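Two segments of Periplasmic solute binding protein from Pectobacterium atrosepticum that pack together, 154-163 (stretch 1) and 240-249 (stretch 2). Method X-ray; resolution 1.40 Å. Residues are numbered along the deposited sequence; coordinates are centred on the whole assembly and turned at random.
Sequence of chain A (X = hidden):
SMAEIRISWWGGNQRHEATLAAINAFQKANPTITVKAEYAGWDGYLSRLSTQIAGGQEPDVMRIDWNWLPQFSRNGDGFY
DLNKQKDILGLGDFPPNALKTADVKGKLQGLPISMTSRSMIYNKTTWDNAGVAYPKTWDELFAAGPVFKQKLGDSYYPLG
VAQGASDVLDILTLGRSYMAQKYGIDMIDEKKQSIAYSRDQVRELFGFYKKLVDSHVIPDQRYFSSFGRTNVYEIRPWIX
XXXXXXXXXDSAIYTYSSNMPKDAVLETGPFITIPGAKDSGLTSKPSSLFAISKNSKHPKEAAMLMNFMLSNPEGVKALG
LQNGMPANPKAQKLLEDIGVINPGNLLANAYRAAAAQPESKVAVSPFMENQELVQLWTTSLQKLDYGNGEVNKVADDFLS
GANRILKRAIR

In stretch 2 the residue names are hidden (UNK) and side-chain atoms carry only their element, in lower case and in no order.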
# COMPACT_ATOMS: atom_id res chain seq x y z
N ASP A 154 -26.70 -3.01 13.80
CA ASP A 154 -25.53 -3.87 13.97
C ASP A 154 -24.74 -4.14 12.66
O ASP A 154 -23.57 -4.51 12.71
CB ASP A 154 -25.98 -5.18 14.61
CG ASP A 154 -24.84 -5.98 15.14
OD1 ASP A 154 -23.98 -5.38 15.84
OD2 ASP A 154 -24.82 -7.18 14.91
N SER A 155 -25.38 -3.97 11.51
CA SER A 155 -24.69 -4.17 10.21
C SER A 155 -23.71 -3.05 9.84
O SER A 155 -22.88 -3.23 8.96
CB SER A 155 -25.70 -4.29 9.07
OG SER A 155 -26.37 -5.53 9.12
N TYR A 156 -23.87 -1.89 10.48
CA TYR A 156 -23.15 -0.67 10.12
C TYR A 156 -21.94 -0.39 10.99
O TYR A 156 -22.03 -0.41 12.21
CB TYR A 156 -24.11 0.52 10.21
CG TYR A 156 -25.12 0.48 9.09
CD1 TYR A 156 -26.30 -0.26 9.19
CD2 TYR A 156 -24.87 1.14 7.90
CE1 TYR A 156 -27.21 -0.31 8.13
CE2 TYR A 156 -25.75 1.09 6.84
CZ TYR A 156 -26.93 0.37 6.96
OH TYR A 156 -27.81 0.33 5.90
N TYR A 157 -20.83 -0.07 10.33
CA TYR A 157 -19.55 0.14 11.01
C TYR A 157 -18.83 1.35 10.44
O TYR A 157 -18.84 1.55 9.22
CB TYR A 157 -18.62 -1.07 10.83
CG TYR A 157 -19.11 -2.38 11.40
CD1 TYR A 157 -20.00 -3.17 10.69
CD2 TYR A 157 -18.67 -2.84 12.63
CE1 TYR A 157 -20.45 -4.39 11.19
CE2 TYR A 157 -19.11 -4.06 13.15
CZ TYR A 157 -20.00 -4.82 12.42
OH TYR A 157 -20.40 -6.03 12.93
N PRO A 158 -18.16 2.12 11.30
CA PRO A 158 -17.30 3.22 10.84
C PRO A 158 -16.25 2.84 9.81
O PRO A 158 -15.93 3.63 8.91
CB PRO A 158 -16.61 3.67 12.14
CG PRO A 158 -17.64 3.42 13.18
CD PRO A 158 -18.31 2.14 12.77
N LEU A 159 -15.72 1.64 9.96
CA LEU A 159 -14.50 1.21 9.28
C LEU A 159 -14.54 -0.29 8.98
O LEU A 159 -14.93 -1.09 9.83
CB LEU A 159 -13.32 1.53 10.20
CG LEU A 159 -11.89 1.23 9.77
CD1 LEU A 159 -11.58 2.00 8.50
CD2 LEU A 159 -10.89 1.54 10.88
N GLY A 160 -14.11 -0.67 7.77
CA GLY A 160 -13.93 -2.07 7.41
C GLY A 160 -12.47 -2.48 7.49
O GLY A 160 -11.60 -1.75 7.96
N VAL A 161 -12.23 -3.71 7.05
CA VAL A 161 -10.94 -4.32 7.03
C VAL A 161 -10.73 -4.71 5.58
O VAL A 161 -11.49 -5.50 5.02
CB VAL A 161 -10.89 -5.55 7.95
CG1 VAL A 161 -9.55 -6.26 7.89
CG2 VAL A 161 -11.19 -5.14 9.40
N ALA A 162 -9.73 -4.09 4.95
CA ALA A 162 -9.61 -4.02 3.50
C ALA A 162 -9.46 -5.37 2.79
O ALA A 162 -9.89 -5.51 1.64
CB ALA A 162 -8.44 -3.11 3.15
N GLN A 163 -8.85 -6.33 3.46
CA GLN A 163 -8.68 -7.69 2.91
C GLN A 163 -9.30 -8.74 3.84
O GLN A 163 -8.97 -9.93 3.77
CB GLN A 163 -7.20 -7.95 2.60
CG GLN A 163 -6.67 -7.06 1.48
CD GLN A 163 -5.24 -7.33 1.07
OE1 GLN A 163 -4.81 -8.47 1.00
NE2 GLN A 163 -4.50 -6.27 0.76
N UNK A 240 -22.71 -1.29 -0.56
CA UNK A 240 -23.92 -0.59 -0.13
C UNK A 240 -23.78 0.33 1.11
O UNK A 240 -24.78 0.80 1.66
c UNK A 240 -25.07 -2.31 1.33
c UNK A 240 -25.08 -1.56 0.02
o UNK A 240 -24.18 -2.15 2.16
n UNK A 240 -26.08 -3.13 1.52
N UNK A 241 -22.55 0.60 1.53
CA UNK A 241 -22.30 1.59 2.57
C UNK A 241 -22.43 1.16 4.01
O UNK A 241 -22.37 2.00 4.91
N UNK A 242 -22.59 -0.14 4.24
CA UNK A 242 -22.62 -0.65 5.62
C UNK A 242 -21.24 -0.53 6.30
O UNK A 242 -21.14 -0.25 7.50
o UNK A 242 -24.27 -4.59 5.25
c UNK A 242 -23.08 -2.11 5.66
c UNK A 242 -24.58 -2.24 5.44
c UNK A 242 -25.07 -3.64 5.17
o UNK A 242 -26.27 -3.76 4.87
N UNK A 243 -20.20 -0.83 5.54
CA UNK A 243 -18.83 -0.54 5.97
C UNK A 243 -18.47 0.84 5.46
O UNK A 243 -18.30 1.05 4.25
c UNK A 243 -18.14 -3.28 7.26
c UNK A 243 -17.86 -1.59 5.44
c UNK A 243 -17.17 -3.98 5.06
c UNK A 243 -18.16 -3.06 5.76
N UNK A 244 -18.35 1.77 6.39
CA UNK A 244 -18.37 3.19 6.04
C UNK A 244 -16.98 3.84 5.95
O UNK A 244 -16.86 5.05 5.87
c UNK A 244 -19.23 3.95 7.02
N UNK A 245 -15.95 3.02 5.91
CA UNK A 245 -14.60 3.53 5.84
C UNK A 245 -13.63 2.44 5.48
O UNK A 245 -13.89 1.27 5.76
N UNK A 246 -12.49 2.84 4.93
CA UNK A 246 -11.33 1.98 4.77
C UNK A 246 -10.07 2.80 4.98
O UNK A 246 -10.02 3.97 4.62
c UNK A 246 -12.32 0.23 3.15
s UNK A 246 -12.10 -1.35 4.04
c UNK A 246 -11.30 1.33 3.37
c UNK A 246 -13.75 -2.01 3.66
N UNK A 247 -9.06 2.15 5.54
CA UNK A 247 -7.73 2.74 5.75
C UNK A 247 -6.83 2.19 4.65
O UNK A 247 -6.18 1.17 4.81
o UNK A 247 -2.16 4.32 8.88
c UNK A 247 -3.40 3.88 8.44
c UNK A 247 -4.40 4.75 8.09
c UNK A 247 -3.61 2.52 8.34
c UNK A 247 -5.86 2.91 7.54
c UNK A 247 -7.20 2.37 7.14
c UNK A 247 -5.63 4.27 7.65
c UNK A 247 -4.83 2.04 7.90
N UNK A 248 -6.79 2.90 3.53
CA UNK A 248 -6.16 2.40 2.30
C UNK A 248 -4.90 3.15 1.98
O UNK A 248 -4.78 4.34 2.26
c UNK A 248 -8.26 0.38 1.24
c UNK A 248 -7.10 2.61 1.11
c UNK A 248 -8.43 1.89 1.18
c UNK A 248 -9.31 2.30 0.00
N UNK A 249 -3.98 2.49 1.28
CA UNK A 249 -2.98 3.23 0.51
C UNK A 249 -3.75 4.08 -0.51
O UNK A 249 -4.67 3.57 -1.16
c UNK A 249 -1.13 1.50 0.65
c UNK A 249 1.47 3.40 2.70
c UNK A 249 -1.12 0.14 0.78
c UNK A 249 0.51 0.89 2.11
n UNK A 249 -0.13 -0.23 1.65
c UNK A 249 -0.08 2.00 1.51
c UNK A 249 2.04 2.27 3.29
c UNK A 249 -2.02 2.31 -0.22
c UNK A 249 0.42 3.28 1.80
c UNK A 249 1.57 1.01 3.02
O HOH W 1 -22.66 -5.35 7.31
O HOH W 2 -27.50 -5.73 6.45
O HOH W 3 -9.45 -0.46 6.62

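Position 240 carries two side-chain carbons, the second bearing one oxygen and one nitrogen, and makes no contact with stretch 1: a short amide, Asn-240.

Position 241 has no side-chain atoms and is Gly-241. Its phi/psi of 84/9 would jam a CB against the preceding carbonyl oxygen, so the backbone alone calls for glycine.

Position 242 has three carbons in a row, the third carrying two oxygens; the second carbon lies over one face of the Tyr-156 ring, and two waters tie the oxygens to Ser-155. A carboxylate after two methylenes is Glu-242. Its CG is 4.0 Å from the Tyr-156 ring centroid and 20° off the normal, a CH-pi contact. Water 1 donates to Glu-242 OE1 and Ser-155 O (both 2.7 Å), and water 2 donates to Glu-242 OE2 (2.8 Å) and hydrogen-bonds Ser-155 OG (2.9 Å). Within its own stretch, Glu-242 N donates to Asn-240 OD1 (3.3 Å), while Asn-240 ND2 to Glu-242 OE2 (3.4 Å) is weak.

Position 243 shows four carbons forked at the second, one branch end packing against the Tyr-157 ring: Leu-243, with CD2 3.9 Å from Tyr-157 CD1.

Position 244 has a single carbon, and its backbone N donates to Tyr-157 O (2.9 Å, 151°): Ala-244.

Position 245 is bare again, and its backbone N lies 3.1 Å from Pro-158 O, at an angle too poor for a hydrogen bond: Gly-245. An ideal CB would stand 2.5 Å from that same Pro-158 O, a clash.

Position 246 is an unbranched chain of two carbons, sulfur and a terminal carbon. CA-to-CB points away, yet the chain returns to put the sulfur against Gly-160: Met-246, with SD 3.6 Å from Gly-160 C. A CB on Gly-160 would fall 2.5 Å from Met-246 CE, so its absence leaves room for the thioether.

Position 247 has one carbon and a six-carbon ring bearing an oxygen. The ring leads away from stretch 1, but water 3 accepts from the backbone N (2.9 Å) and donates to Gly-160 O (2.8 Å). This is Tyr-247.

Position 248, four carbons forked at the second, sets one branch end against Ala-162: Leu-248, with CD2 4.0 Å from Ala-162 CB.

Position 249 bears fused five- and six-membered rings holding eight carbons and one nitrogen, out of reach of stretch 1: Trp-249.

The contact rests on backbone pairing. Tyr-157 N to Glu-242 O (2.9 Å, 165°) and the Ala-244 bond to Tyr-157 O form a single bridge centred on Tyr-157 and Leu-243; Gly-160 N to Gly-245 O (2.8 Å, 169°) adds a third bond. Packing of the two stretches against each other buries 606 Å², summed over both sides; the three waters add bridging hydrogen bonds.

Stretch 2, residues 240-249: NGELAGMYLW
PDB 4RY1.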